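Local coordinates for leucine-rich repeat protein TpLRR (Treponema pallidum, PDB 6MLX) that is of unknown function but, as a secreted, probably periplasmic leucine-rich repeat protein, may offer its repeat solenoid as a surface for binding partners, at residues Lys4-Tyr13 / Ile24-Val35. Numbering follows the deposited sequence.
Sequences KETPAKFFQY and ITRYLGKGIAVV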
ATOM      1  N   LYS A   4      17.522  -6.861 -16.870  1.00 34.23           N
ATOM      2  CA  LYS A   4      18.408  -6.015 -16.074  1.00 34.40           C
ATOM      3  C   LYS A   4      18.630  -6.664 -14.699  1.00 34.35           C
ATOM      4  O   LYS A   4      19.730  -6.570 -14.157  1.00 34.46           O
ATOM      5  CB  LYS A   4      17.829  -4.573 -15.974  1.00 34.49           C
ATOM      6  CG  LYS A   4      18.657  -3.528 -15.135  1.00 34.59           C
ATOM      7  CD  LYS A   4      18.503  -3.716 -13.582  1.00 34.49           C
ATOM      8  CE  LYS A   4      18.943  -2.491 -12.736  1.00 34.46           C
ATOM      9  NZ  LYS A   4      19.176  -2.887 -11.295  1.00 34.32           N
ATOM     10  N   GLU A   5      17.606  -7.365 -14.193  1.00 33.79           N
ATOM     11  CA  GLU A   5      17.477  -7.973 -12.858  1.00 33.65           C
ATOM     12  C   GLU A   5      18.669  -7.889 -11.909  1.00 33.68           C
ATOM     13  O   GLU A   5      19.796  -8.259 -12.260  1.00 33.70           O
ATOM     14  CB  GLU A   5      17.093  -9.454 -12.993  1.00 33.52           C
ATOM     15  CG  GLU A   5      15.713  -9.660 -13.586  1.00 33.43           C
ATOM     16  CD  GLU A   5      15.253 -11.106 -13.571  1.00 33.40           C
ATOM     17  OE1 GLU A   5      16.038 -12.014 -13.192  1.00 33.46           O
ATOM     18  OE2 GLU A   5      14.080 -11.334 -13.938  1.00 33.35           O
ATOM     19  N   THR A   6      18.403  -7.449 -10.682  1.00 33.33           N
ATOM     20  CA  THR A   6      19.422  -7.418  -9.639  1.00 33.29           C
ATOM     21  C   THR A   6      19.870  -8.841  -9.314  1.00 33.22           C
ATOM     22  O   THR A   6      19.022  -9.695  -9.011  1.00 33.09           O
ATOM     23  CB  THR A   6      18.863  -6.749  -8.388  1.00 33.24           C
ATOM     24  OG1 THR A   6      18.363  -5.450  -8.727  1.00 33.36           O
ATOM     25  CG2 THR A   6      19.938  -6.631  -7.308  1.00 33.03           C
ATOM     26  N   PRO A   7      21.173  -9.135  -9.352  1.00 33.22           N
ATOM     27  CA  PRO A   7      21.621 -10.526  -9.179  1.00 33.17           C
ATOM     28  C   PRO A   7      21.250 -11.077  -7.811  1.00 33.00           C
ATOM     29  O   PRO A   7      21.153 -10.341  -6.824  1.00 32.98           O
ATOM     30  CB  PRO A   7      23.143 -10.430  -9.347  1.00 33.24           C
ATOM     31  CG  PRO A   7      23.467  -9.031  -8.968  1.00 33.24           C
ATOM     32  CD  PRO A   7      22.306  -8.209  -9.492  1.00 33.26           C
ATOM     33  N   ALA A   8      21.058 -12.397  -7.755  1.00 32.78           N
ATOM     34  CA  ALA A   8      20.548 -13.014  -6.535  1.00 32.67           C
ATOM     35  C   ALA A   8      21.459 -12.795  -5.336  1.00 32.63           C
ATOM     36  O   ALA A   8      20.976 -12.829  -4.199  1.00 32.51           O
ATOM     37  CB  ALA A   8      20.326 -14.513  -6.745  1.00 32.59           C
ATOM     38  N   LYS A   9      22.757 -12.557  -5.552  1.00 32.86           N
ATOM     39  CA  LYS A   9      23.690 -12.510  -4.426  1.00 32.79           C
ATOM     40  C   LYS A   9      23.434 -11.320  -3.506  1.00 32.69           C
ATOM     41  O   LYS A   9      23.886 -11.333  -2.354  1.00 32.53           O
ATOM     42  CB  LYS A   9      25.135 -12.495  -4.929  1.00 32.91           C
ATOM     43  CG  LYS A   9      25.518 -11.276  -5.751  1.00 33.08           C
ATOM     44  CD  LYS A   9      26.911 -11.465  -6.328  1.00 33.25           C
ATOM     45  CE  LYS A   9      27.696 -10.168  -6.351  1.00 33.31           C
ATOM     46  NZ  LYS A   9      29.130 -10.401  -6.758  1.00 33.36           N
ATOM     47  N   PHE A  10      22.691 -10.311  -3.964  1.00 32.59           N
ATOM     48  CA  PHE A  10      22.287  -9.220  -3.084  1.00 32.46           C
ATOM     49  C   PHE A  10      21.053  -9.542  -2.237  1.00 32.34           C
ATOM     50  O   PHE A  10      20.620  -8.674  -1.470  1.00 32.23           O
ATOM     51  CB  PHE A  10      22.047  -7.947  -3.906  1.00 32.58           C
ATOM     52  CG  PHE A  10      23.306  -7.353  -4.496  1.00 32.73           C
ATOM     53  CD1 PHE A  10      23.606  -7.508  -5.845  1.00 32.80           C
ATOM     54  CD2 PHE A  10      24.201  -6.650  -3.692  1.00 32.76           C
ATOM     55  CE1 PHE A  10      24.774  -6.971  -6.385  1.00 32.92           C
ATOM     56  CE2 PHE A  10      25.375  -6.108  -4.226  1.00 32.82           C
ATOM     57  CZ  PHE A  10      25.656  -6.265  -5.571  1.00 32.87           C
ATOM     58  N   PHE A  11      20.487 -10.757  -2.324  1.00 31.97           N
ATOM     59  CA  PHE A  11      19.327 -11.135  -1.515  1.00 31.87           C
ATOM     60  C   PHE A  11      19.586 -12.397  -0.703  1.00 31.75           C
ATOM     61  O   PHE A  11      20.214 -13.343  -1.186  1.00 31.74           O
ATOM     62  CB  PHE A  11      18.073 -11.393  -2.375  1.00 31.85           C
ATOM     63  CG  PHE A  11      17.759 -10.290  -3.310  1.00 32.00           C
ATOM     64  CD1 PHE A  11      16.983  -9.218  -2.901  1.00 31.98           C
ATOM     65  CD2 PHE A  11      18.273 -10.301  -4.601  1.00 32.16           C
ATOM     66  CE1 PHE A  11      16.711  -8.185  -3.765  1.00 32.09           C
ATOM     67  CE2 PHE A  11      18.010  -9.272  -5.472  1.00 32.26           C
ATOM     68  CZ  PHE A  11      17.219  -8.210  -5.054  1.00 32.23           C
ATOM     69  N   GLN A  12      19.071 -12.405   0.525  1.00 30.98           N
ATOM     70  CA  GLN A  12      18.812 -13.625   1.267  1.00 30.88           C
ATOM     71  C   GLN A  12      17.377 -14.058   1.004  1.00 30.90           C
ATOM     72  O   GLN A  12      16.466 -13.218   0.922  1.00 30.89           O
ATOM     73  CB  GLN A  12      19.032 -13.409   2.766  1.00 30.63           C
ATOM     74  CG  GLN A  12      20.416 -12.880   3.082  1.00 30.67           C
ATOM     75  CD  GLN A  12      20.693 -12.768   4.562  1.00 30.59           C
ATOM     76  OE1 GLN A  12      19.779 -12.778   5.397  1.00 30.35           O
ATOM     77  NE2 GLN A  12      21.970 -12.667   4.901  1.00 30.50           N
ATOM     78  N   TYR A  13      17.181 -15.375   0.897  1.00 30.59           N
ATOM     79  CA  TYR A  13      15.902 -15.950   0.497  1.00 30.56           C
ATOM     80  C   TYR A  13      15.745 -17.340   1.087  1.00 30.55           C
ATOM     81  O   TYR A  13      16.721 -17.991   1.475  1.00 30.51           O
ATOM     82  CB  TYR A  13      15.769 -16.054  -1.031  1.00 30.71           C
ATOM     83  CG  TYR A  13      16.873 -16.861  -1.681  1.00 30.82           C
ATOM     84  CD1 TYR A  13      16.738 -18.227  -1.900  1.00 30.85           C
ATOM     85  CD2 TYR A  13      18.052 -16.251  -2.074  1.00 30.91           C
ATOM     86  CE1 TYR A  13      17.768 -18.964  -2.498  1.00 30.88           C
ATOM     87  CE2 TYR A  13      19.073 -16.969  -2.665  1.00 31.01           C
ATOM     88  CZ  TYR A  13      18.927 -18.326  -2.873  1.00 31.07           C
ATOM     89  OH  TYR A  13      19.959 -19.025  -3.463  1.00 31.12           O
ATOM     90  N   ILE A  24      11.786 -13.840  -0.780  1.00 30.39           N
ATOM     91  CA  ILE A  24      12.922 -12.953  -0.534  1.00 30.38           C
ATOM     92  C   ILE A  24      12.831 -12.432   0.897  1.00 30.34           C
ATOM     93  O   ILE A  24      11.853 -11.776   1.271  1.00 30.26           O
ATOM     94  CB  ILE A  24      12.959 -11.796  -1.541  1.00 30.56           C
ATOM     95  CG1 ILE A  24      13.092 -12.324  -2.964  1.00 30.67           C
ATOM     96  CG2 ILE A  24      14.122 -10.854  -1.235  1.00 30.56           C
ATOM     97  CD1 ILE A  24      14.407 -13.000  -3.251  1.00 30.69           C
ATOM     98  N   THR A  25      13.846 -12.739   1.706  1.00 30.32           N
ATOM     99  CA  THR A  25      13.828 -12.389   3.117  1.00 30.15           C
ATOM    100  C   THR A  25      14.672 -11.167   3.440  1.00 30.14           C
ATOM    101  O   THR A  25      14.414 -10.513   4.456  1.00 30.04           O
ATOM    102  CB  THR A  25      14.304 -13.573   3.971  1.00 30.03           C
ATOM    103  OG1 THR A  25      15.648 -13.914   3.606  1.00 30.06           O
ATOM    104  CG2 THR A  25      13.423 -14.769   3.731  1.00 30.04           C
ATOM    105  N   ARG A  26      15.666 -10.838   2.622  1.00 30.60           N
ATOM    106  CA  ARG A  26      16.415  -9.624   2.912  1.00 30.62           C
ATOM    107  C   ARG A  26      17.109  -9.150   1.640  1.00 30.85           C
ATOM    108  O   ARG A  26      17.599  -9.956   0.843  1.00 30.91           O
ATOM    109  CB  ARG A  26      17.422  -9.845   4.057  1.00 30.47           C
ATOM    110  CG  ARG A  26      18.160  -8.595   4.529  1.00 30.44           C
ATOM    111  CD  ARG A  26      17.171  -7.539   5.115  1.00 30.29           C
ATOM    112  NE  ARG A  26      17.838  -6.568   5.991  1.00 30.40           N
ATOM    113  CZ  ARG A  26      17.475  -5.290   6.137  1.00 30.35           C
ATOM    114  NH1 ARG A  26      16.462  -4.784   5.456  1.00 30.39           N
ATOM    115  NH2 ARG A  26      18.148  -4.506   6.968  1.00 30.25           N
ATOM    116  N   TYR A  27      17.104  -7.836   1.440  1.00 31.29           N
ATOM    117  CA  TYR A  27      17.948  -7.198   0.448  1.00 31.48           C
ATOM    118  C   TYR A  27      19.195  -6.698   1.160  1.00 31.43           C
ATOM    119  O   TYR A  27      19.094  -5.956   2.146  1.00 31.26           O
ATOM    120  CB  TYR A  27      17.212  -6.059  -0.251  1.00 31.62           C
ATOM    121  CG  TYR A  27      18.104  -5.194  -1.117  1.00 31.75           C
ATOM    122  CD1 TYR A  27      18.804  -5.734  -2.189  1.00 31.85           C
ATOM    123  CD2 TYR A  27      18.225  -3.834  -0.870  1.00 31.79           C
ATOM    124  CE1 TYR A  27      19.608  -4.943  -2.987  1.00 32.01           C
ATOM    125  CE2 TYR A  27      19.025  -3.033  -1.649  1.00 31.95           C
ATOM    126  CZ  TYR A  27      19.717  -3.588  -2.706  1.00 32.02           C
ATOM    127  OH  TYR A  27      20.501  -2.773  -3.477  1.00 32.21           O
ATOM    128  N   LEU A  28      20.359  -7.116   0.668  1.00 31.81           N
ATOM    129  CA  LEU A  28      21.631  -6.822   1.319  1.00 31.80           C
ATOM    130  C   LEU A  28      22.343  -5.617   0.729  1.00 31.89           C
ATOM    131  O   LEU A  28      23.098  -4.945   1.442  1.00 31.86           O
ATOM    132  CB  LEU A  28      22.557  -8.047   1.239  1.00 31.81           C
ATOM    133  CG  LEU A  28      21.932  -9.352   1.752  1.00 31.64           C
ATOM    134  CD1 LEU A  28      22.788 -10.592   1.459  1.00 31.63           C
ATOM    135  CD2 LEU A  28      21.605  -9.251   3.232  1.00 31.34           C
ATOM    136  N   GLY A  29      22.116  -5.310  -0.541  1.00 32.19           N
ATOM    137  CA  GLY A  29      22.840  -4.240  -1.194  1.00 32.32           C
ATOM    138  C   GLY A  29      22.395  -2.871  -0.714  1.00 32.36           C
ATOM    139  O   GLY A  29      21.638  -2.710   0.247  1.00 32.29           O
ATOM    140  N   LYS A  30      22.910  -1.853  -1.393  1.00 32.66           N
ATOM    141  CA  LYS A  30      22.533  -0.467  -1.125  1.00 32.65           C
ATOM    142  C   LYS A  30      22.534   0.320  -2.426  1.00 32.80           C
ATOM    143  O   LYS A  30      23.023   1.453  -2.493  1.00 32.88           O
ATOM    144  CB  LYS A  30      23.455   0.198  -0.091  1.00 32.54           C
ATOM    145  CG  LYS A  30      24.056  -0.741   0.960  1.00 32.48           C
ATOM    146  CD  LYS A  30      24.422  -0.033   2.270  1.00 32.27           C
ATOM    147  CE  LYS A  30      25.389  -0.898   3.107  1.00 32.32           C
ATOM    148  NZ  LYS A  30      24.669  -1.674   4.172  1.00 32.03           N
ATOM    149  N   GLY A  31      22.010  -0.283  -3.492  1.00 32.59           N
ATOM    150  CA  GLY A  31      21.872   0.437  -4.741  1.00 32.73           C
ATOM    151  C   GLY A  31      20.759   1.463  -4.663  1.00 32.84           C
ATOM    152  O   GLY A  31      20.038   1.595  -3.671  1.00 32.88           O
ATOM    153  N   ILE A  32      20.624   2.228  -5.738  1.00 32.68           N
ATOM    154  CA  ILE A  32      19.510   3.162  -5.813  1.00 32.72           C
ATOM    155  C   ILE A  32      18.296   2.525  -6.467  1.00 32.72           C
ATOM    156  O   ILE A  32      17.193   3.098  -6.417  1.00 32.76           O
ATOM    157  CB  ILE A  32      19.965   4.416  -6.571  1.00 32.80           C
ATOM    158  CG1 ILE A  32      20.622   3.994  -7.884  1.00 32.94           C
ATOM    159  CG2 ILE A  32      20.940   5.197  -5.713  1.00 32.81           C
ATOM    160  CD1 ILE A  32      20.547   5.030  -8.964  1.00 33.10           C
ATOM    161  N   ALA A  33      18.464   1.340  -7.053  1.00 32.88           N
ATOM    162  CA  ALA A  33      17.442   0.691  -7.860  1.00 32.92           C
ATOM    163  C   ALA A  33      17.644  -0.812  -7.773  1.00 32.91           C
ATOM    164  O   ALA A  33      18.743  -1.312  -8.043  1.00 32.92           O
ATOM    165  CB  ALA A  33      17.511   1.161  -9.319  1.00 33.08           C
ATOM    166  N   VAL A  34      16.588  -1.513  -7.371  1.00 32.72           N
ATOM    167  CA  VAL A  34      16.528  -2.967  -7.357  1.00 32.59           C
ATOM    168  C   VAL A  34      15.481  -3.384  -8.380  1.00 32.72           C
ATOM    169  O   VAL A  34      14.386  -2.809  -8.423  1.00 32.79           O
ATOM    170  CB  VAL A  34      16.183  -3.495  -5.950  1.00 32.57           C
ATOM    171  CG1 VAL A  34      15.788  -4.975  -5.975  1.00 32.51           C
ATOM    172  CG2 VAL A  34      17.347  -3.272  -5.020  1.00 32.37           C
ATOM    173  N   VAL A  35      15.850  -4.315  -9.251  1.00 32.89           N
ATOM    174  CA  VAL A  35      14.899  -5.045 -10.074  1.00 32.92           C
ATOM    175  C   VAL A  35      14.909  -6.466  -9.528  1.00 32.90           C
ATOM    176  O   VAL A  35      15.827  -7.246  -9.808  1.00 32.86           O
ATOM    177  CB  VAL A  35      15.250  -5.011 -11.564  1.00 32.96           C
ATOM    178  CG1 VAL A  35      14.240  -5.843 -12.349  1.00 32.91           C
ATOM    179  CG2 VAL A  35      15.290  -3.579 -12.078  1.00 33.10           C
TER
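The F11 ring meets Y27, I24 and V34 at once. Its CE1 lies 3.6 Å from Y27 CD1, and with planes 42° apart and centroids 5.5 Å apart the two rings meet obliquely. V34 CG1 comes to the ring edge at F11 CZ (3.7 Å), while I24 CG2 touches F11 CD1. Y27 takes V34 CG2 on one face and the backbone N of G29 on the other; its hydroxyl, accepting from G31 N, ties the ring to the following loop. Q12 points to the face of the sheet it shares with R26, opposite F11 and Y27; its CG lies 3.7 Å from CD1 of L28, just past the strand, the two side chains crossing at about a right angle.

Strands 11-13 and 24-27 run antiparallel (158°) as part of a beta hairpin at the N-terminal end of the solenoid. T25 and R26 both face Q12, a classic beta bulge: their N atoms reach Q12 O from the same face of its carbonyl plane, and T25 OG1 adds a weak bond. Away from the hairpin, T6 holds V35 by two bonds. T6 N donates to V35 O (2.7 Å) in the carbonyl plane, and T6 OG1, set beside its own backbone N (chi1 -55°), accepts from V35 N at 2.8 Å.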